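Local atomic coordinates of cytochrome B5-HOST origin (Ostreococcus tauri virus 2, PDB entry 4B8N), a protein that binds a heme in a cytochrome b5 fold and probably carries electrons to or from partner redox enzymes. Residues 42-47 against 78-83; 16-21 against 31-36; 46-49 against 53-56. One frame throughout, in Å; residues are numbered along the deposited sequence.

Contact 1. Residues 42-47 against 78-83. With HEM (protoporphyrin IX containing Fe), chain E.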
# COMPACT_ATOMS: atom_id res chain seq x y z
N THR A 42 3.08 -4.01 -5.17
CA THR A 42 2.97 -4.87 -6.36
C THR A 42 3.79 -6.16 -6.16
O THR A 42 3.27 -7.28 -6.29
CB THR A 42 3.45 -4.11 -7.63
OG1 THR A 42 2.75 -2.86 -7.76
CG2 THR A 42 3.26 -4.93 -8.87
N LYS A 43 5.06 -6.00 -5.82
CA LYS A 43 5.93 -7.16 -5.62
C LYS A 43 5.66 -7.89 -4.30
O LYS A 43 5.88 -9.09 -4.19
CB LYS A 43 7.40 -6.77 -5.76
CG LYS A 43 7.79 -6.45 -7.20
CD LYS A 43 9.19 -5.87 -7.29
CE LYS A 43 9.61 -5.66 -8.74
NZ LYS A 43 10.91 -4.96 -8.84
N PHE A 44 5.15 -7.17 -3.31
CA PHE A 44 4.77 -7.82 -2.05
C PHE A 44 3.56 -8.75 -2.16
O PHE A 44 3.39 -9.65 -1.33
CB PHE A 44 4.53 -6.76 -0.95
CG PHE A 44 4.13 -7.36 0.39
CD1 PHE A 44 5.04 -8.12 1.13
CD2 PHE A 44 2.85 -7.17 0.89
CE1 PHE A 44 4.66 -8.67 2.36
CE2 PHE A 44 2.47 -7.71 2.11
CZ PHE A 44 3.38 -8.46 2.85
N LEU A 45 2.73 -8.57 -3.19
CA LEU A 45 1.45 -9.28 -3.29
C LEU A 45 1.54 -10.81 -3.11
O LEU A 45 0.88 -11.35 -2.22
CB LEU A 45 0.66 -8.92 -4.56
CG LEU A 45 0.20 -7.49 -4.83
CD1 LEU A 45 -0.61 -7.45 -6.12
CD2 LEU A 45 -0.59 -6.93 -3.66
N PRO A 46 2.39 -11.50 -3.91
CA PRO A 46 2.46 -12.94 -3.70
C PRO A 46 3.10 -13.32 -2.37
O PRO A 46 2.96 -14.47 -1.92
CB PRO A 46 3.30 -13.44 -4.88
CG PRO A 46 4.11 -12.25 -5.29
CD PRO A 46 3.24 -11.07 -5.05
N ASP A 47 3.81 -12.38 -1.74
CA ASP A 47 4.45 -12.62 -0.44
C ASP A 47 3.53 -12.38 0.75
O ASP A 47 3.84 -12.77 1.88
CB ASP A 47 5.69 -11.74 -0.26
CG ASP A 47 6.81 -12.11 -1.21
OD1 ASP A 47 6.87 -13.27 -1.66
OD2 ASP A 47 7.64 -11.22 -1.50
N LYS A 78 8.61 -5.05 10.03
CA LYS A 78 9.25 -6.37 9.89
C LYS A 78 9.11 -7.04 8.53
O LYS A 78 9.81 -8.01 8.23
CB LYS A 78 8.81 -7.32 10.99
CG LYS A 78 9.48 -7.03 12.33
CD LYS A 78 9.92 -8.30 13.04
CE LYS A 78 8.75 -8.97 13.75
NZ LYS A 78 9.21 -10.15 14.53
N TYR A 79 8.20 -6.55 7.70
CA TYR A 79 7.94 -7.24 6.43
C TYR A 79 8.32 -6.46 5.18
O TYR A 79 8.43 -7.06 4.10
CB TYR A 79 6.49 -7.70 6.36
CG TYR A 79 6.19 -8.84 7.30
CD1 TYR A 79 6.00 -8.62 8.67
CD2 TYR A 79 6.10 -10.15 6.82
CE1 TYR A 79 5.73 -9.68 9.54
CE2 TYR A 79 5.83 -11.20 7.68
CZ TYR A 79 5.65 -10.96 9.04
OH TYR A 79 5.38 -12.01 9.88
N LEU A 80 8.51 -5.15 5.30
CA LEU A 80 8.78 -4.33 4.14
C LEU A 80 10.19 -3.73 4.13
O LEU A 80 10.77 -3.49 5.18
CB LEU A 80 7.72 -3.23 4.00
CG LEU A 80 6.24 -3.67 3.98
CD1 LEU A 80 5.35 -2.46 3.78
CD2 LEU A 80 5.93 -4.74 2.92
N THR A 81 10.74 -3.52 2.93
CA THR A 81 12.03 -2.84 2.74
C THR A 81 11.80 -1.39 2.31
O THR A 81 10.67 -1.03 1.95
CB THR A 81 12.90 -3.56 1.69
OG1 THR A 81 12.23 -3.61 0.43
CG2 THR A 81 13.18 -4.98 2.13
N PRO A 82 12.84 -0.53 2.37
CA PRO A 82 12.71 0.86 1.93
C PRO A 82 12.30 1.03 0.48
O PRO A 82 11.67 2.03 0.13
CB PRO A 82 14.12 1.43 2.12
CG PRO A 82 14.67 0.64 3.26
CD PRO A 82 14.11 -0.75 3.11
N GLU A 83 12.64 0.07 -0.38
CA GLU A 83 12.31 0.24 -1.80
C GLU A 83 10.79 0.33 -2.10
O GLU A 83 10.40 0.89 -3.12
CB GLU A 83 12.99 -0.82 -2.67
CG GLU A 83 12.56 -2.25 -2.41
CD GLU A 83 13.28 -3.25 -3.29
OE1 GLU A 83 14.51 -3.11 -3.47
OE2 GLU A 83 12.62 -4.18 -3.80
CHA HEM E . -2.56 -11.30 7.37
CHB HEM E . 1.46 -8.44 6.50
CHC HEM E . -1.26 -5.26 4.11
CHD HEM E . -5.18 -8.13 4.93
C1A HEM E . -1.24 -10.73 7.36
C2A HEM E . -0.13 -11.40 8.04
C3A HEM E . 1.03 -10.56 7.79
C4A HEM E . 0.57 -9.47 6.93
CMA HEM E . 2.43 -10.80 8.27
CAA HEM E . -0.15 -12.68 8.86
CBA HEM E . -0.16 -12.32 10.35
CGA HEM E . -1.51 -11.73 10.68
O1A HEM E . -2.54 -12.48 10.69
O2A HEM E . -1.55 -10.50 10.90
C1B HEM E . 1.05 -7.28 5.76
C2B HEM E . 2.02 -6.24 5.41
C3B HEM E . 1.17 -5.31 4.70
C4B HEM E . -0.15 -5.93 4.72
CMB HEM E . 3.49 -6.18 5.71
CAB HEM E . 1.57 -4.03 4.05
CBB HEM E . 1.05 -2.91 4.44
C1C HEM E . -2.62 -5.68 4.17
C2C HEM E . -3.72 -4.92 3.54
C3C HEM E . -4.85 -5.79 3.79
C4C HEM E . -4.38 -7.01 4.51
CMC HEM E . -3.65 -3.59 2.81
CAC HEM E . -6.23 -5.51 3.39
CBC HEM E . -7.01 -5.03 4.33
C1D HEM E . -4.81 -9.30 5.64
C2D HEM E . -5.81 -10.32 6.00
C3D HEM E . -5.01 -11.28 6.74
C4D HEM E . -3.66 -10.69 6.70
CMD HEM E . -7.30 -10.38 5.69
CAD HEM E . -5.44 -12.56 7.40
CBD HEM E . -5.60 -12.38 8.91
CGD HEM E . -5.81 -13.72 9.63
O1D HEM E . -6.13 -14.74 8.99
O2D HEM E . -5.65 -13.74 10.87
NA HEM E . -0.85 -9.45 6.79
NB HEM E . -0.23 -7.08 5.39
NC HEM E . -3.02 -6.87 4.84
ND HEM E . -3.53 -9.51 6.08
FE HEM E . -1.90 -8.29 5.60
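Leu80 lays one of its two methyl groups over a face of the Phe44 ring, the two side chains crossing at about a right angle. Its CB continues to CG, placed opposite the carbonyl carbon, and CG already comes within 4.1 Å of the heme methyl CMB. There the chain forks. CD1 turns to the vinyl carbon CAB of the heme, while CD2 sits 4.1 Å from the centroid of the Phe44 ring and only 16° off the ring normal, a CH-pi contact displaced toward the CG and CD1 side. CD2 also approaches heme CMB, which it meets at a sharp angle to the direction of the ring. The three-way meeting belongs to the heme crevice of the cytochrome b5 fold, in which the loop after strand 37-40 and the end of helix 75-79 both reach the cofactor. Phe44 arrives there because its CG lies trans to the backbone N (chi1 -180°), which sends the ring out from the loop until CE2 is 3.6 Å from heme C2B; on its way the ring also passes Ile55 of helix 52-56. Tyr79, one residue before Leu80, touches Phe44 loosely, its CB lying 4.5 Å from Phe44 CE1. Its ring meets the cofactor instead: the heme methyl CMA lies over one face, nearest the phenol end, at 3.3 Å from Tyr79 CZ.

Contact 2. Residues 16-21 against 31-36; sequences LSLTEI and WVIIKD
The indole of Trp31 receives the aliphatic parts of three residues round its six-membered ring. CG1 of Ile21 lies in the indole plane at the edge, 4.0 Å from Trp31 CE3, whereas Leu16 CD2 and, in the conformer described, Glu20 CG come in obliquely. The Leu16 methyl is the closest of these, with CD2 3.5 Å from Trp31 CZ3. Elsewhere the indole stacks with the ring of His24, and the carboxylate of that Glu20 conformer hydrogen-bonds through OE2 to the same histidine. Two residues along the strand, Ile33 also points at the helix. Its CD1 meets Ile21 CD1 at 3.8 Å and Leu18 CD2 at 3.7 Å, the side chains crossing at about right angles. Ile21 can serve both strand residues because CG1 stands opposite the carbonyl carbon (chi1 -65°), passing Trp31 before its terminal methyl reaches Ile33. Ser17 caps the helix, its OG accepting from Glu20 N at 3.2 Å. Successive strand residues face opposite ways, Trp31 and Ile33 toward helix 18-22, Val32 away from it and Ile34 touching the heme, an arrangement typical of the sheet of a cytochrome b5 domain, with one hydrophobic core on each side.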
# COMPACT_ATOMS: atom_id res chain seq x y z
N LEU A 16 3.07 12.06 -5.47
CA LEU A 16 2.17 11.25 -4.64
C LEU A 16 0.81 11.90 -4.26
O LEU A 16 0.37 11.82 -3.11
CB LEU A 16 2.92 10.76 -3.38
CG LEU A 16 4.13 9.84 -3.63
CD1 LEU A 16 4.85 9.49 -2.33
CD2 LEU A 16 3.70 8.57 -4.35
N SER A 17 0.14 12.51 -5.23
CA SER A 17 -1.22 13.02 -4.98
C SER A 17 -2.24 11.88 -5.01
O SER A 17 -1.98 10.83 -5.61
CB SER A 17 -1.60 14.07 -6.02
OG SER A 17 -1.74 13.47 -7.30
N LEU A 18 -3.39 12.09 -4.40
CA LEU A 18 -4.45 11.08 -4.40
C LEU A 18 -4.86 10.71 -5.81
O LEU A 18 -5.11 9.53 -6.10
CB LEU A 18 -5.66 11.57 -3.59
CG LEU A 18 -5.43 11.87 -2.11
CD1 LEU A 18 -6.66 12.55 -1.52
CD2 LEU A 18 -5.12 10.60 -1.34
N THR A 19 -4.90 11.71 -6.69
CA THR A 19 -5.18 11.50 -8.11
C THR A 19 -4.18 10.53 -8.73
O THR A 19 -4.58 9.57 -9.40
CB THR A 19 -5.21 12.84 -8.88
OG1 THR A 19 -6.38 13.57 -8.50
CG2 THR A 19 -5.26 12.63 -10.40
N GLU A 20 -2.90 10.77 -8.52
CA GLU A 20 -1.88 9.89 -9.07
C GLU A 20 -1.94 8.51 -8.42
O GLU A 20 -1.81 7.49 -9.10
CB GLU A 20 -0.48 10.50 -8.97
CG GLU A 20 0.67 9.55 -9.29
CD GLU A 20 0.74 9.11 -10.75
OE1 GLU A 20 0.16 9.80 -11.63
OE2 GLU A 20 1.39 8.07 -11.02
N ILE A 21 -2.19 8.48 -7.11
CA ILE A 21 -2.23 7.20 -6.38
C ILE A 21 -3.35 6.29 -6.92
O ILE A 21 -3.14 5.10 -7.16
CB ILE A 21 -2.38 7.41 -4.85
CG1 ILE A 21 -1.14 8.10 -4.28
CG2 ILE A 21 -2.61 6.07 -4.13
CD1 ILE A 21 -1.35 8.74 -2.92
N TRP A 31 -0.54 0.37 -5.52
CA TRP A 31 -0.12 1.24 -4.43
C TRP A 31 -1.20 1.28 -3.42
O TRP A 31 -2.38 1.26 -3.78
CB TRP A 31 0.09 2.66 -4.89
CG TRP A 31 1.27 2.93 -5.79
CD1 TRP A 31 2.13 2.01 -6.39
CD2 TRP A 31 1.72 4.24 -6.26
NE1 TRP A 31 3.07 2.65 -7.15
CE2 TRP A 31 2.88 3.99 -7.12
CE3 TRP A 31 1.31 5.55 -6.05
CZ2 TRP A 31 3.58 5.02 -7.74
CZ3 TRP A 31 2.02 6.59 -6.68
CH2 TRP A 31 3.12 6.32 -7.50
N VAL A 32 -0.83 1.36 -2.15
CA VAL A 32 -1.80 1.42 -1.06
C VAL A 32 -1.34 2.48 -0.05
O VAL A 32 -0.14 2.56 0.24
CB VAL A 32 -1.96 0.04 -0.36
CG1 VAL A 32 -2.90 0.12 0.83
CG2 VAL A 32 -2.46 -1.02 -1.34
N ILE A 33 -2.28 3.28 0.46
CA ILE A 33 -1.99 4.29 1.49
C ILE A 33 -2.29 3.70 2.86
O ILE A 33 -3.38 3.18 3.09
CB ILE A 33 -2.84 5.59 1.33
CG1 ILE A 33 -2.70 6.22 -0.07
CG2 ILE A 33 -2.45 6.61 2.42
CD1 ILE A 33 -3.82 7.21 -0.41
N ILE A 34 -1.31 3.78 3.76
CA ILE A 34 -1.51 3.42 5.17
C ILE A 34 -0.89 4.53 6.02
O ILE A 34 0.32 4.79 5.93
CB ILE A 34 -0.88 2.04 5.52
CG1 ILE A 34 -1.47 0.94 4.63
CG2 ILE A 34 -1.05 1.71 7.01
CD1 ILE A 34 -0.79 -0.41 4.76
N LYS A 35 -1.73 5.18 6.83
CA LYS A 35 -1.38 6.36 7.63
C LYS A 35 -0.63 7.41 6.84
O LYS A 35 0.45 7.83 7.26
CB LYS A 35 -0.55 5.98 8.88
CG LYS A 35 -1.19 4.90 9.74
CD LYS A 35 -0.48 4.73 11.07
CE LYS A 35 0.89 4.10 10.89
NZ LYS A 35 0.86 2.78 10.18
N ASP A 36 -1.19 7.78 5.69
CA ASP A 36 -0.67 8.87 4.86
C ASP A 36 0.70 8.62 4.22
O ASP A 36 1.35 9.56 3.71
CB ASP A 36 -0.70 10.20 5.63
CG ASP A 36 -2.13 10.68 5.92
OD1 ASP A 36 -3.08 10.31 5.18
OD2 ASP A 36 -2.31 11.42 6.90

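Contact 3. Residues 46-49 against 53-56. With HEM (protoporphyrin IX containing Fe), chain E; SO4 (sulfate ion), chain F.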
# COMPACT_ATOMS: atom_id res chain seq x y z
N PRO A 46 2.39 -11.50 -3.91
CA PRO A 46 2.46 -12.94 -3.70
C PRO A 46 3.10 -13.32 -2.37
O PRO A 46 2.96 -14.47 -1.92
CB PRO A 46 3.30 -13.44 -4.88
CG PRO A 46 4.11 -12.25 -5.29
CD PRO A 46 3.24 -11.07 -5.05
N ASP A 47 3.81 -12.38 -1.74
CA ASP A 47 4.45 -12.62 -0.44
C ASP A 47 3.53 -12.38 0.75
O ASP A 47 3.84 -12.77 1.88
CB ASP A 47 5.69 -11.74 -0.26
CG ASP A 47 6.81 -12.11 -1.21
OD1 ASP A 47 6.87 -13.27 -1.66
OD2 ASP A 47 7.64 -11.22 -1.50
N HIS A 48 2.38 -11.76 0.52
CA HIS A 48 1.49 -11.39 1.61
C HIS A 48 0.90 -12.60 2.31
O HIS A 48 0.24 -13.41 1.66
CB HIS A 48 0.39 -10.48 1.09
CG HIS A 48 -0.56 -10.03 2.16
ND1 HIS A 48 -1.90 -10.04 1.99
CD2 HIS A 48 -0.33 -9.56 3.44
CE1 HIS A 48 -2.49 -9.59 3.11
NE2 HIS A 48 -1.52 -9.30 4.00
N PRO A 49 1.12 -12.75 3.64
CA PRO A 49 0.50 -13.95 4.23
C PRO A 49 -1.04 -13.96 4.19
O PRO A 49 -1.63 -15.03 4.33
CB PRO A 49 1.04 -13.96 5.67
CG PRO A 49 2.33 -13.21 5.58
CD PRO A 49 2.09 -12.12 4.55
N LYS A 53 -5.47 -10.89 -3.10
CA LYS A 53 -6.73 -10.16 -3.35
C LYS A 53 -7.14 -9.22 -2.24
O LYS A 53 -7.67 -8.13 -2.52
CB LYS A 53 -7.83 -11.15 -3.67
CG LYS A 53 -7.60 -11.87 -4.99
CD LYS A 53 -8.83 -12.71 -5.32
CE LYS A 53 -8.43 -14.13 -5.66
NZ LYS A 53 -8.04 -14.91 -4.45
N ALA A 54 -6.87 -9.61 -0.99
CA ALA A 54 -7.13 -8.74 0.17
C ALA A 54 -6.47 -7.38 -0.01
O ALA A 54 -7.04 -6.36 0.37
CB ALA A 54 -6.64 -9.39 1.45
N ILE A 55 -5.25 -7.36 -0.53
CA ILE A 55 -4.57 -6.08 -0.80
C ILE A 55 -5.04 -5.43 -2.10
O ILE A 55 -5.28 -4.21 -2.12
CB ILE A 55 -3.03 -6.21 -0.78
CG1 ILE A 55 -2.58 -6.82 0.54
CG2 ILE A 55 -2.38 -4.83 -0.98
CD1 ILE A 55 -1.10 -7.11 0.64
N ILE A 56 -5.17 -6.22 -3.16
CA ILE A 56 -5.63 -5.69 -4.47
C ILE A 56 -6.97 -4.94 -4.31
O ILE A 56 -7.23 -3.92 -4.95
CB ILE A 56 -5.76 -6.80 -5.54
CG1 ILE A 56 -4.39 -7.43 -5.84
CG2 ILE A 56 -6.34 -6.23 -6.82
CD1 ILE A 56 -4.48 -8.83 -6.46
CHA HEM E . -2.56 -11.30 7.37
CHB HEM E . 1.46 -8.44 6.50
CHC HEM E . -1.26 -5.26 4.11
CHD HEM E . -5.18 -8.13 4.93
C1A HEM E . -1.24 -10.73 7.36
C2A HEM E . -0.13 -11.40 8.04
C3A HEM E . 1.03 -10.56 7.79
C4A HEM E . 0.57 -9.47 6.93
CMA HEM E . 2.43 -10.80 8.27
CAA HEM E . -0.15 -12.68 8.86
CBA HEM E . -0.16 -12.32 10.35
CGA HEM E . -1.51 -11.73 10.68
O1A HEM E . -2.54 -12.48 10.69
O2A HEM E . -1.55 -10.50 10.90
C1B HEM E . 1.05 -7.28 5.76
C2B HEM E . 2.02 -6.24 5.41
C3B HEM E . 1.17 -5.31 4.70
C4B HEM E . -0.15 -5.93 4.72
CMB HEM E . 3.49 -6.18 5.71
CAB HEM E . 1.57 -4.03 4.05
CBB HEM E . 1.05 -2.91 4.44
C1C HEM E . -2.62 -5.68 4.17
C2C HEM E . -3.72 -4.92 3.54
C3C HEM E . -4.85 -5.79 3.79
C4C HEM E . -4.38 -7.01 4.51
CMC HEM E . -3.65 -3.59 2.81
CAC HEM E . -6.23 -5.51 3.39
CBC HEM E . -7.01 -5.03 4.33
C1D HEM E . -4.81 -9.30 5.64
C2D HEM E . -5.81 -10.32 6.00
C3D HEM E . -5.01 -11.28 6.74
C4D HEM E . -3.66 -10.69 6.70
CMD HEM E . -7.30 -10.38 5.69
CAD HEM E . -5.44 -12.56 7.40
CBD HEM E . -5.60 -12.38 8.91
CGD HEM E . -5.81 -13.72 9.63
O1D HEM E . -6.13 -14.74 8.99
O2D HEM E . -5.65 -13.74 10.87
NA HEM E . -0.85 -9.45 6.79
NB HEM E . -0.23 -7.08 5.39
NC HEM E . -3.02 -6.87 4.84
ND HEM E . -3.53 -9.51 6.08
FE HEM E . -1.90 -8.29 5.60
S SO4 F . -4.97 -15.18 -2.95
O1 SO4 F . -5.32 -15.99 -4.14
O2 SO4 F . -5.87 -13.97 -2.86
O3 SO4 F . -3.54 -14.81 -3.07
O4 SO4 F . -5.12 -16.01 -1.73
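His48 binds the heme iron through NE2 at 1.9 Å, and Ile55 covers one face of its imidazole. The methyl CD1 of Ile55 lies 3.5 Å from the ring centroid and 21° off the normal, a CH-pi contact shifted toward the CG and ND1 side; the separation from His48 ND1 is 3.3 Å, which makes this a tight fit. The two side chains approach from opposite directions. His48 extends from its loop with CG trans to the backbone N (chi1 -179°), and this carries NE2 to the iron, while the ring edge points at the porphyrin. His71 supplies the second axial ligand, also through NE2, completing the bis-histidine site characteristic of cytochromes b5. At the far side of the imidazole, ND1 is hydrogen-bonded to the carbonyl O of Gly51, a bond that should fix the rotation of the ring and would be expected to increase electron donation to the iron.

Pro49 and Ile55 also touch the porphyrin beside this ligand. Pro49 places CG 3.6 Å from the heme methyl CMA, and Ile55 CG1 rests 3.7 Å from heme C2C, so Ile55 touches both the ligand and the macrocycle. Farther out, Lys53 grips a sulfate ion, probably from the crystallisation liquor: its backbone N reaches O2 at 3.1 Å and its NZ bonds both O1 and O2. Lys52 N adds a further bond. Helix 52-56 follows the His48 loop as one wall of the heme crevice, with Ile55 packed inward on Leu41 and Leu45, and Ile56 on Glu27 and Leu45, in loops adjoining the sheet.

Contact 2 comes first along the chain and closes before the other two open; contacts 1 and 3 then start from the same loop, which follows strand 37-40, and share Pro46 and Asp47. The centres of contacts 1 and 3 are 10 Å apart, and both touch the heme, joined by the packing of Phe44 and Leu45 on helix 52-56. Contact 2 lies on the other side of the chain's centre, its centre about 16 Å from that of contact 1 and 18 Å from that of contact 3. Strand 29-34 bridges the gap, Val32 meeting Ile55. The sheet lies between a core under helix 18-22 and the heme-binding half, as in cytochromes b5.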